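Local coordinates for insulinase family protease (Yersinia pestis, PDB 3GO9), which is a predicted protease of the insulinase (M16) family, seen here with bound zinc ions, at residues A[31-36]-A[207-212]; A[49-54]-A[117-122]; A[108-113]-A[161-166]. All coordinates share one frame; numbering follows the deposited sequence.

How the contacts relate
All three contacts lie on or at the end of one mixed beta sheet. Contact 1 lies at the loops that lead into strands 36-41 and 212-218. Contact 2 pairs the sheet strands 50-56 and 114-120. Contact 3 pairs strand 107-109 with the edge strand 160-162. Contacts 1 and 2 touch: F35 CZ is 3.9 Å from L54 CD1. Contacts 2 and 3 have centres about 20 Å apart and share the sheet through neighbouring strands 114-120 and 107-109. The nearest atoms of contacts 1 and 3 are about 6 Å apart. Two different zinc sites lie nearby: one ion is about 4 Å from the E51 side chain, another about 5 Å from that of T162.

Contact 1: residues A[31-36]-A[207-212]; sequences LDNGFS and YTPDAM
P209 packs against N33 and F35, while M212 meets the F35 ring. The proline ring and the N33 side chain cross at about a right angle, with N33 CG 3.6 Å from P209 CB. The backbone atom N33 O is 3.4 Å from P209 CG. F35 CG is anti to the backbone N (chi1 -172°), and ring atom CE1 comes to 3.7 Å from M212 CB. The selenium of M212, a selenomethionine, lies in plane at the ring edge, a Met-aromatic contact. M212 O lies over a face of the same ring and accepts from S36 N (3.2 Å, 160°). P209 O takes a CA-H...O contact from F35 CA at 3.2 Å. A water joins G34 O, M212 O and S36 OG; K30 NZ also bonds S36 OG.

The next shell fixes these groups. N33 OD1 accepts from F35 N at 3.0 Å, an Asx turn that overlaps the end of the type I turn L31-G34. N33 ND2 is held by F233 O and L236 O. G34 has a positive phi and no side chain, and its CA lies 4.4 Å from D210 CA.

Residues 31-36 link strands 26-30 and 36-41. Residues 207-212 lead from helix 196-206 into strand 212-218. The F35 ring stacks on F233 of helix 222-233 and also touches L54 of strand 50-56.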
loop_
_atom_site.group_PDB
_atom_site.type_symbol
_atom_site.label_atom_id
_atom_site.label_comp_id
_atom_site.label_asym_id
_atom_site.label_seq_id
_atom_site.Cartn_x
_atom_site.Cartn_y
_atom_site.Cartn_z
ATOM N N LEU A 31 -14.674 -18.192 -10.567
ATOM C CA LEU A 31 -15.947 -18.596 -11.088
ATOM C C LEU A 31 -15.820 -18.690 -12.609
ATOM O O LEU A 31 -14.862 -18.243 -13.190
ATOM C CB LEU A 31 -17.062 -17.631 -10.704
ATOM C CG LEU A 31 -17.197 -17.273 -9.191
ATOM C CD1 LEU A 31 -18.379 -16.364 -8.903
ATOM C CD2 LEU A 31 -17.309 -18.560 -8.348
ATOM N N ASP A 32 -16.797 -19.303 -13.243
ATOM C CA ASP A 32 -16.670 -19.509 -14.673
ATOM C C ASP A 32 -16.642 -18.227 -15.502
ATOM O O ASP A 32 -16.126 -18.222 -16.622
ATOM C CB ASP A 32 -17.764 -20.430 -15.154
ATOM C CG ASP A 32 -17.571 -21.878 -14.672
ATOM O OD1 ASP A 32 -16.437 -22.288 -14.275
ATOM O OD2 ASP A 32 -18.580 -22.600 -14.741
ATOM N N ASN A 33 -17.190 -17.145 -14.952
ATOM C CA ASN A 33 -17.152 -15.809 -15.603
ATOM C C ASN A 33 -15.874 -15.018 -15.344
ATOM O O ASN A 33 -15.747 -13.834 -15.770
ATOM C CB ASN A 33 -18.380 -14.987 -15.179
ATOM C CG ASN A 33 -18.399 -14.697 -13.708
ATOM O OD1 ASN A 33 -17.459 -15.045 -12.974
ATOM N ND2 ASN A 33 -19.456 -14.047 -13.268
ATOM N N GLY A 34 -14.920 -15.652 -14.687
ATOM C CA GLY A 34 -13.617 -15.076 -14.381
ATOM C C GLY A 34 -13.513 -14.308 -13.063
ATOM O O GLY A 34 -12.419 -13.805 -12.713
ATOM N N PHE A 35 -14.625 -14.228 -12.350
ATOM C CA PHE A 35 -14.618 -13.611 -11.004
ATOM C C PHE A 35 -13.691 -14.385 -10.059
ATOM O O PHE A 35 -13.709 -15.593 -10.045
ATOM C CB PHE A 35 -16.020 -13.600 -10.468
ATOM C CG PHE A 35 -16.185 -12.822 -9.189
ATOM C CD1 PHE A 35 -16.521 -11.489 -9.243
ATOM C CD2 PHE A 35 -16.011 -13.436 -7.962
ATOM C CE1 PHE A 35 -16.696 -10.764 -8.073
ATOM C CE2 PHE A 35 -16.182 -12.710 -6.759
ATOM C CZ PHE A 35 -16.541 -11.370 -6.824
ATOM N N SER A 36 -12.823 -13.672 -9.331
ATOM C CA SER A 36 -11.835 -14.317 -8.447
ATOM C C SER A 36 -12.192 -14.085 -7.013
ATOM O O SER A 36 -12.736 -13.024 -6.667
ATOM C CB SER A 36 -10.450 -13.735 -8.710
ATOM O OG SER A 36 -10.019 -14.040 -10.047
ATOM N N TYR A 207 -17.064 -2.607 -15.296
ATOM C CA TYR A 207 -17.346 -3.507 -14.150
ATOM C C TYR A 207 -17.689 -4.881 -14.711
ATOM O O TYR A 207 -18.864 -5.204 -14.914
ATOM C CB TYR A 207 -18.457 -2.965 -13.264
ATOM C CG TYR A 207 -18.009 -2.007 -12.166
ATOM C CD1 TYR A 207 -17.274 -0.854 -12.445
ATOM C CD2 TYR A 207 -18.385 -2.211 -10.827
ATOM C CE1 TYR A 207 -16.886 0.008 -11.449
ATOM C CE2 TYR A 207 -18.016 -1.353 -9.808
ATOM C CZ TYR A 207 -17.247 -0.226 -10.116
ATOM O OH TYR A 207 -16.887 0.645 -9.082
ATOM N N THR A 208 -16.625 -5.630 -15.016
ATOM C CA THR A 208 -16.709 -6.989 -15.550
ATOM C C THR A 208 -16.062 -7.963 -14.541
ATOM O O THR A 208 -15.107 -7.578 -13.827
ATOM C CB THR A 208 -16.051 -7.098 -16.946
ATOM O OG1 THR A 208 -14.687 -6.697 -16.872
ATOM C CG2 THR A 208 -16.763 -6.112 -17.951
ATOM N N PRO A 209 -16.553 -9.220 -14.456
ATOM C CA PRO A 209 -16.129 -10.129 -13.370
ATOM C C PRO A 209 -14.677 -10.502 -13.461
ATOM O O PRO A 209 -14.032 -10.797 -12.446
ATOM C CB PRO A 209 -17.051 -11.340 -13.497
ATOM C CG PRO A 209 -17.727 -11.188 -14.865
ATOM C CD PRO A 209 -17.767 -9.694 -15.112
ATOM N N ASP A 210 -14.148 -10.505 -14.700
ATOM C CA ASP A 210 -12.740 -10.801 -14.904
ATOM C C ASP A 210 -11.784 -9.732 -14.384
ATOM O O ASP A 210 -10.558 -9.970 -14.330
ATOM C CB ASP A 210 -12.483 -11.113 -16.401
ATOM C CG ASP A 210 -12.767 -9.937 -17.313
ATOM O OD1 ASP A 210 -13.656 -9.125 -16.992
ATOM O OD2 ASP A 210 -12.129 -9.877 -18.414
ATOM N N ALA A 211 -12.323 -8.571 -13.983
ATOM C CA ALA A 211 -11.562 -7.493 -13.411
ATOM C C ALA A 211 -11.827 -7.355 -11.907
ATOM O O ALA A 211 -11.470 -6.334 -11.347
ATOM C CB ALA A 211 -11.893 -6.213 -14.103
HETATM N N MSE A 212 -12.388 -8.391 -11.283
HETATM C CA MSE A 212 -12.793 -8.322 -9.868
HETATM C C MSE A 212 -12.200 -9.440 -9.039
HETATM O O MSE A 212 -12.134 -10.586 -9.480
HETATM C CB MSE A 212 -14.305 -8.397 -9.708
HETATM C CG MSE A 212 -15.019 -7.309 -10.495
HETATM SE SE MSE A 212 -16.906 -7.355 -10.142
HETATM C CE MSE A 212 -17.441 -5.826 -11.232
HETATM O O HOH W 1 -10.900 -11.891 -11.510
#

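Contact 2: residues A[49-54]-A[117-122]; sequences RIELRL and SLSLPN
I50 and L120 form an antiparallel hydrogen-bonded pair, as do L52 and L118. The two strand segments run at 167° with axes 4.7 Å apart. Each of these pairs makes two backbone bonds, one in each direction; L52 N to L118 O is nearly straight (178°). E51 with S119 and R53 with S117 are the non-hydrogen-bonded pairs, where CA-H...O contacts such as E51 CA to L118 O fill in.

The polar face carries E51, S119, R53 and S117. S119 OG is anti to the backbone N (chi1 170°) and donates to E51 OE2 at 2.6 Å. S119 OG in turn accepts from R49 NE at 2.9 Å, in the guanidinium plane. R49 NH2 donates to S119 O, also at 2.9 Å, so R49 grips S119 side-on through two different atoms. One face of this guanidinium lies over L120 C and P121 N. R53 makes an end-on salt bridge to E51: both NH1 and NH2 bond to OE1, at 3.0 and 2.9 Å. R53 NH1 also bonds L52 O, on the face of that carbonyl opposite to L118 N. E51 is thus gripped through both carboxylate oxygens.

On the other face L52 CD1 meets L120 CD1 at 3.8 Å, the two side chains crossing obliquely. L52, L118 and L120 all touch helix 125-140.

E51 touches D99 and D389, two ligands of a bound zinc, which fits a role as a second-shell residue there. A mixed sheet with helices packed on its apolar face, as here, is the alpha/beta framework of the M16 peptidase domain.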
loop_
_atom_site.group_PDB
_atom_site.type_symbol
_atom_site.label_atom_id
_atom_site.label_comp_id
_atom_site.label_asym_id
_atom_site.label_seq_id
_atom_site.Cartn_x
_atom_site.Cartn_y
_atom_site.Cartn_z
ATOM N N ARG A 49 -13.897 -9.229 13.874
ATOM C CA ARG A 49 -14.790 -8.816 12.791
ATOM C C ARG A 49 -14.396 -9.491 11.467
ATOM O O ARG A 49 -13.211 -9.869 11.241
ATOM C CB ARG A 49 -14.757 -7.282 12.655
ATOM C CG ARG A 49 -15.379 -6.542 13.879
ATOM C CD ARG A 49 -15.517 -5.095 13.605
ATOM N NE ARG A 49 -16.634 -4.704 12.736
ATOM C CZ ARG A 49 -17.899 -4.510 13.129
ATOM N NH1 ARG A 49 -18.230 -4.686 14.408
ATOM N NH2 ARG A 49 -18.821 -4.110 12.295
ATOM N N ILE A 50 -15.402 -9.679 10.625
ATOM C CA ILE A 50 -15.214 -10.358 9.327
ATOM C C ILE A 50 -14.967 -9.256 8.363
ATOM O O ILE A 50 -15.833 -8.372 8.185
ATOM C CB ILE A 50 -16.433 -11.147 8.933
ATOM C CG1 ILE A 50 -16.850 -12.135 10.012
ATOM C CG2 ILE A 50 -16.281 -11.844 7.555
ATOM C CD1 ILE A 50 -15.745 -12.957 10.535
ATOM N N GLU A 51 -13.827 -9.319 7.646
ATOM C CA GLU A 51 -13.449 -8.276 6.692
ATOM C C GLU A 51 -13.655 -8.736 5.256
ATOM O O GLU A 51 -13.198 -9.796 4.886
ATOM C CB GLU A 51 -11.990 -7.861 6.887
ATOM C CG GLU A 51 -11.669 -7.325 8.285
ATOM C CD GLU A 51 -12.350 -5.993 8.562
ATOM O OE1 GLU A 51 -12.475 -5.184 7.613
ATOM O OE2 GLU A 51 -12.729 -5.725 9.744
ATOM N N LEU A 52 -14.355 -7.915 4.466
ATOM C CA LEU A 52 -14.589 -8.183 3.064
ATOM C C LEU A 52 -14.022 -7.037 2.230
ATOM O O LEU A 52 -14.219 -5.839 2.537
ATOM C CB LEU A 52 -16.096 -8.344 2.785
ATOM C CG LEU A 52 -16.823 -9.501 3.469
ATOM C CD1 LEU A 52 -17.349 -9.049 4.784
ATOM C CD2 LEU A 52 -18.008 -9.886 2.604
ATOM N N ARG A 53 -13.373 -7.369 1.119
ATOM C CA ARG A 53 -12.858 -6.357 0.224
ATOM C C ARG A 53 -13.200 -6.801 -1.200
ATOM O O ARG A 53 -12.943 -7.959 -1.561
ATOM C CB ARG A 53 -11.331 -6.185 0.373
ATOM C CG ARG A 53 -10.931 -5.821 1.757
ATOM C CD ARG A 53 -11.193 -4.375 2.121
ATOM N NE ARG A 53 -10.581 -4.169 3.428
ATOM C CZ ARG A 53 -11.155 -4.482 4.591
ATOM N NH1 ARG A 53 -12.396 -4.892 4.665
ATOM N NH2 ARG A 53 -10.471 -4.423 5.721
ATOM N N LEU A 54 -13.759 -5.897 -2.001
ATOM C CA LEU A 54 -13.958 -6.181 -3.403
ATOM C C LEU A 54 -13.105 -5.204 -4.132
ATOM O O LEU A 54 -13.343 -3.984 -4.053
ATOM C CB LEU A 54 -15.436 -6.054 -3.832
ATOM C CG LEU A 54 -15.714 -6.276 -5.336
ATOM C CD1 LEU A 54 -15.531 -7.787 -5.700
ATOM C CD2 LEU A 54 -17.143 -5.827 -5.652
ATOM N N SER A 117 -15.112 -1.829 0.795
ATOM C CA SER A 117 -14.718 -2.418 2.065
ATOM C C SER A 117 -15.895 -2.493 3.018
ATOM O O SER A 117 -16.538 -1.468 3.296
ATOM C CB SER A 117 -13.594 -1.632 2.747
ATOM O OG SER A 117 -12.399 -1.494 1.951
ATOM N N LEU A 118 -16.106 -3.675 3.578
ATOM C CA LEU A 118 -17.060 -3.908 4.664
ATOM C C LEU A 118 -16.375 -4.677 5.809
ATOM O O LEU A 118 -15.512 -5.544 5.586
ATOM C CB LEU A 118 -18.286 -4.669 4.181
ATOM C CG LEU A 118 -19.329 -3.808 3.475
ATOM C CD1 LEU A 118 -20.213 -4.559 2.498
ATOM C CD2 LEU A 118 -20.232 -3.187 4.555
ATOM N N SER A 119 -16.759 -4.379 7.044
ATOM C CA SER A 119 -16.226 -5.009 8.239
ATOM C C SER A 119 -17.445 -5.339 9.087
ATOM O O SER A 119 -18.142 -4.398 9.519
ATOM C CB SER A 119 -15.349 -3.999 9.020
ATOM O OG SER A 119 -14.988 -4.510 10.317
ATOM N N LEU A 120 -17.736 -6.621 9.258
ATOM C CA LEU A 120 -18.964 -7.071 9.874
ATOM C C LEU A 120 -18.672 -7.611 11.251
ATOM O O LEU A 120 -17.624 -8.201 11.525
ATOM C CB LEU A 120 -19.606 -8.202 9.067
ATOM C CG LEU A 120 -19.806 -7.937 7.601
ATOM C CD1 LEU A 120 -20.435 -9.152 6.928
ATOM C CD2 LEU A 120 -20.660 -6.683 7.422
ATOM N N PRO A 121 -19.646 -7.508 12.153
ATOM C CA PRO A 121 -19.397 -8.178 13.395
ATOM C C PRO A 121 -19.320 -9.673 13.246
ATOM O O PRO A 121 -19.901 -10.257 12.353
ATOM C CB PRO A 121 -20.621 -7.813 14.261
ATOM C CG PRO A 121 -21.476 -6.978 13.403
ATOM C CD PRO A 121 -21.029 -7.082 11.998
ATOM N N ASN A 122 -18.649 -10.290 14.196
ATOM C CA ASN A 122 -18.554 -11.720 14.208
ATOM C C ASN A 122 -19.910 -12.359 14.505
ATOM O O ASN A 122 -20.783 -11.725 15.098
ATOM C CB ASN A 122 -17.512 -12.177 15.235
ATOM C CG ASN A 122 -16.726 -13.390 14.758
ATOM O OD1 ASN A 122 -17.219 -14.248 13.993
ATOM N ND2 ASN A 122 -15.483 -13.433 15.144
#

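Contact 3: residues A[108-113]-A[161-166]; sequences ITSYDF and ATFPQN
S110 OG stands anti to its own backbone N (chi1 -174°), which carries the hydroxyl to F163 O. It donates there at 2.6 Å, from above the carbonyl plane. F163 CG is likewise anti to the backbone N (chi1 179°), and the edge of its ring faces S110 OG, with CD2 3.7 Å from that oxygen. F113 CZ packs on F163 CB at 4.0 Å, the two side chains crossing at a slant. I108 CG2 reaches F163 N at 3.7 Å and also touches F163 CB. I108 CG1 lies against A161 CB.

The backbones pair as short parallel strands, I108 beside A161 and T109 beside T162. T109 N donates to A161 O at 2.8 Å, and F163 N donates to T109 O at 3.0 Å. T109 O also takes a CA-H...O contact from T162 CA. Strand 160-162 is an edge strand of the mixed sheet, so this pair forms one end of it.

Past the strands the peptide bond before P164 is cis. T162 OG1 donates to P164 O at 2.7 Å, spanning the cis bond. Y111 CE2 meets P164 CD at 4.0 Å, with the proline carbon at the ring edge, and Y111 OH bonds W172 NE1.

T109 OG1 hydrogen-bonds H72 ND1. H72 belongs to a zinc site with D158 and I160. T109 is thus a second-shell residue and may help to set the H72 ring. T162 touches H72 too.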
loop_
_atom_site.group_PDB
_atom_site.type_symbol
_atom_site.label_atom_id
_atom_site.label_comp_id
_atom_site.label_asym_id
_atom_site.label_seq_id
_atom_site.Cartn_x
_atom_site.Cartn_y
_atom_site.Cartn_z
ATOM N N ILE A 108 -12.779 3.309 -1.881
ATOM C CA ILE A 108 -11.608 4.073 -2.219
ATOM C C ILE A 108 -11.400 3.910 -3.687
ATOM O O ILE A 108 -11.373 2.763 -4.186
ATOM C CB ILE A 108 -10.338 3.508 -1.486
ATOM C CG1 ILE A 108 -10.486 3.646 0.023
ATOM C CG2 ILE A 108 -9.038 4.187 -2.022
ATOM C CD1 ILE A 108 -9.489 2.826 0.809
ATOM N N THR A 109 -11.279 5.008 -4.424
ATOM C CA THR A 109 -10.992 4.891 -5.846
ATOM C C THR A 109 -9.647 5.497 -6.200
ATOM O O THR A 109 -9.147 6.391 -5.508
ATOM C CB THR A 109 -12.076 5.516 -6.716
ATOM O OG1 THR A 109 -11.988 6.919 -6.698
ATOM C CG2 THR A 109 -13.478 5.067 -6.263
ATOM N N SER A 110 -9.031 4.994 -7.252
ATOM C CA SER A 110 -7.682 5.385 -7.550
ATOM C C SER A 110 -7.495 5.379 -9.066
ATOM O O SER A 110 -8.474 5.431 -9.818
ATOM C CB SER A 110 -6.725 4.434 -6.782
ATOM O OG SER A 110 -5.365 4.818 -6.904
ATOM N N TYR A 111 -6.247 5.393 -9.514
ATOM C CA TYR A 111 -5.935 5.420 -10.923
ATOM C C TYR A 111 -6.316 4.141 -11.626
ATOM O O TYR A 111 -6.791 4.152 -12.723
ATOM C CB TYR A 111 -4.406 5.685 -11.036
ATOM C CG TYR A 111 -4.022 7.018 -10.551
ATOM C CD1 TYR A 111 -4.219 8.159 -11.356
ATOM C CD2 TYR A 111 -3.525 7.229 -9.264
ATOM C CE1 TYR A 111 -3.908 9.439 -10.853
ATOM C CE2 TYR A 111 -3.201 8.485 -8.801
ATOM C CZ TYR A 111 -3.383 9.593 -9.603
ATOM O OH TYR A 111 -3.073 10.864 -9.116
ATOM N N ASP A 112 -6.052 2.994 -10.975
ATOM C CA ASP A 112 -6.226 1.695 -11.607
ATOM C C ASP A 112 -7.049 0.699 -10.833
ATOM O O ASP A 112 -7.159 -0.445 -11.253
ATOM C CB ASP A 112 -4.884 1.062 -12.042
ATOM C CG ASP A 112 -3.979 0.688 -10.926
ATOM O OD1 ASP A 112 -4.365 0.851 -9.760
ATOM O OD2 ASP A 112 -2.824 0.262 -11.252
ATOM N N PHE A 113 -7.700 1.164 -9.778
ATOM C CA PHE A 113 -8.599 0.327 -9.015
ATOM C C PHE A 113 -9.650 1.117 -8.275
ATOM O O PHE A 113 -9.509 2.311 -8.007
ATOM C CB PHE A 113 -7.845 -0.607 -8.022
ATOM C CG PHE A 113 -7.277 0.090 -6.847
ATOM C CD1 PHE A 113 -8.018 0.246 -5.663
ATOM C CD2 PHE A 113 -5.967 0.614 -6.889
ATOM C CE1 PHE A 113 -7.471 0.882 -4.563
ATOM C CE2 PHE A 113 -5.446 1.315 -5.784
ATOM C CZ PHE A 113 -6.155 1.406 -4.640
ATOM N N ALA A 161 -13.203 7.838 -0.794
ATOM C CA ALA A 161 -11.842 8.289 -0.655
ATOM C C ALA A 161 -11.069 8.043 -1.908
ATOM O O ALA A 161 -11.537 7.348 -2.839
ATOM C CB ALA A 161 -11.156 7.563 0.516
ATOM N N THR A 162 -9.872 8.593 -1.937
ATOM C CA THR A 162 -8.957 8.277 -3.018
ATOM C C THR A 162 -7.704 7.570 -2.512
ATOM O O THR A 162 -7.407 7.576 -1.324
ATOM C CB THR A 162 -8.502 9.574 -3.735
ATOM O OG1 THR A 162 -7.905 10.479 -2.794
ATOM C CG2 THR A 162 -9.689 10.291 -4.393
ATOM N N PHE A 163 -6.998 6.909 -3.410
ATOM C CA PHE A 163 -5.613 6.500 -3.149
ATOM C C PHE A 163 -4.716 7.079 -4.239
ATOM O O PHE A 163 -5.001 6.866 -5.422
ATOM C CB PHE A 163 -5.433 5.006 -3.136
ATOM C CG PHE A 163 -4.011 4.627 -2.891
ATOM C CD1 PHE A 163 -3.490 4.748 -1.600
ATOM C CD2 PHE A 163 -3.158 4.322 -3.950
ATOM C CE1 PHE A 163 -2.152 4.486 -1.372
ATOM C CE2 PHE A 163 -1.804 4.057 -3.728
ATOM C CZ PHE A 163 -1.314 4.140 -2.419
ATOM N N PRO A 164 -3.626 7.794 -3.870
ATOM C CA PRO A 164 -3.273 8.269 -2.543
ATOM C C PRO A 164 -4.410 9.065 -1.907
ATOM O O PRO A 164 -5.313 9.625 -2.573
ATOM C CB PRO A 164 -2.016 9.153 -2.801
ATOM C CG PRO A 164 -1.391 8.516 -3.990
ATOM C CD PRO A 164 -2.607 8.180 -4.850
ATOM N N GLN A 165 -4.372 9.136 -0.582
ATOM C CA GLN A 165 -5.422 9.737 0.156
ATOM C C GLN A 165 -5.611 11.235 -0.129
ATOM O O GLN A 165 -6.735 11.748 -0.133
ATOM C CB GLN A 165 -5.196 9.467 1.656
ATOM C CG GLN A 165 -6.087 10.212 2.528
ATOM C CD GLN A 165 -6.051 9.667 3.959
ATOM O OE1 GLN A 165 -7.044 9.722 4.675
ATOM N NE2 GLN A 165 -4.896 9.119 4.360
ATOM N N ASN A 166 -4.497 11.925 -0.435
ATOM C CA ASN A 166 -4.564 13.321 -0.756
ATOM C C ASN A 166 -3.846 13.572 -2.085
ATOM O O ASN A 166 -2.614 13.640 -2.145
ATOM C CB ASN A 166 -3.927 14.190 0.355
ATOM C CG ASN A 166 -3.961 15.659 0.013
ATOM O OD1 ASN A 166 -4.611 16.097 -0.962
ATOM N ND2 ASN A 166 -3.284 16.471 0.848
#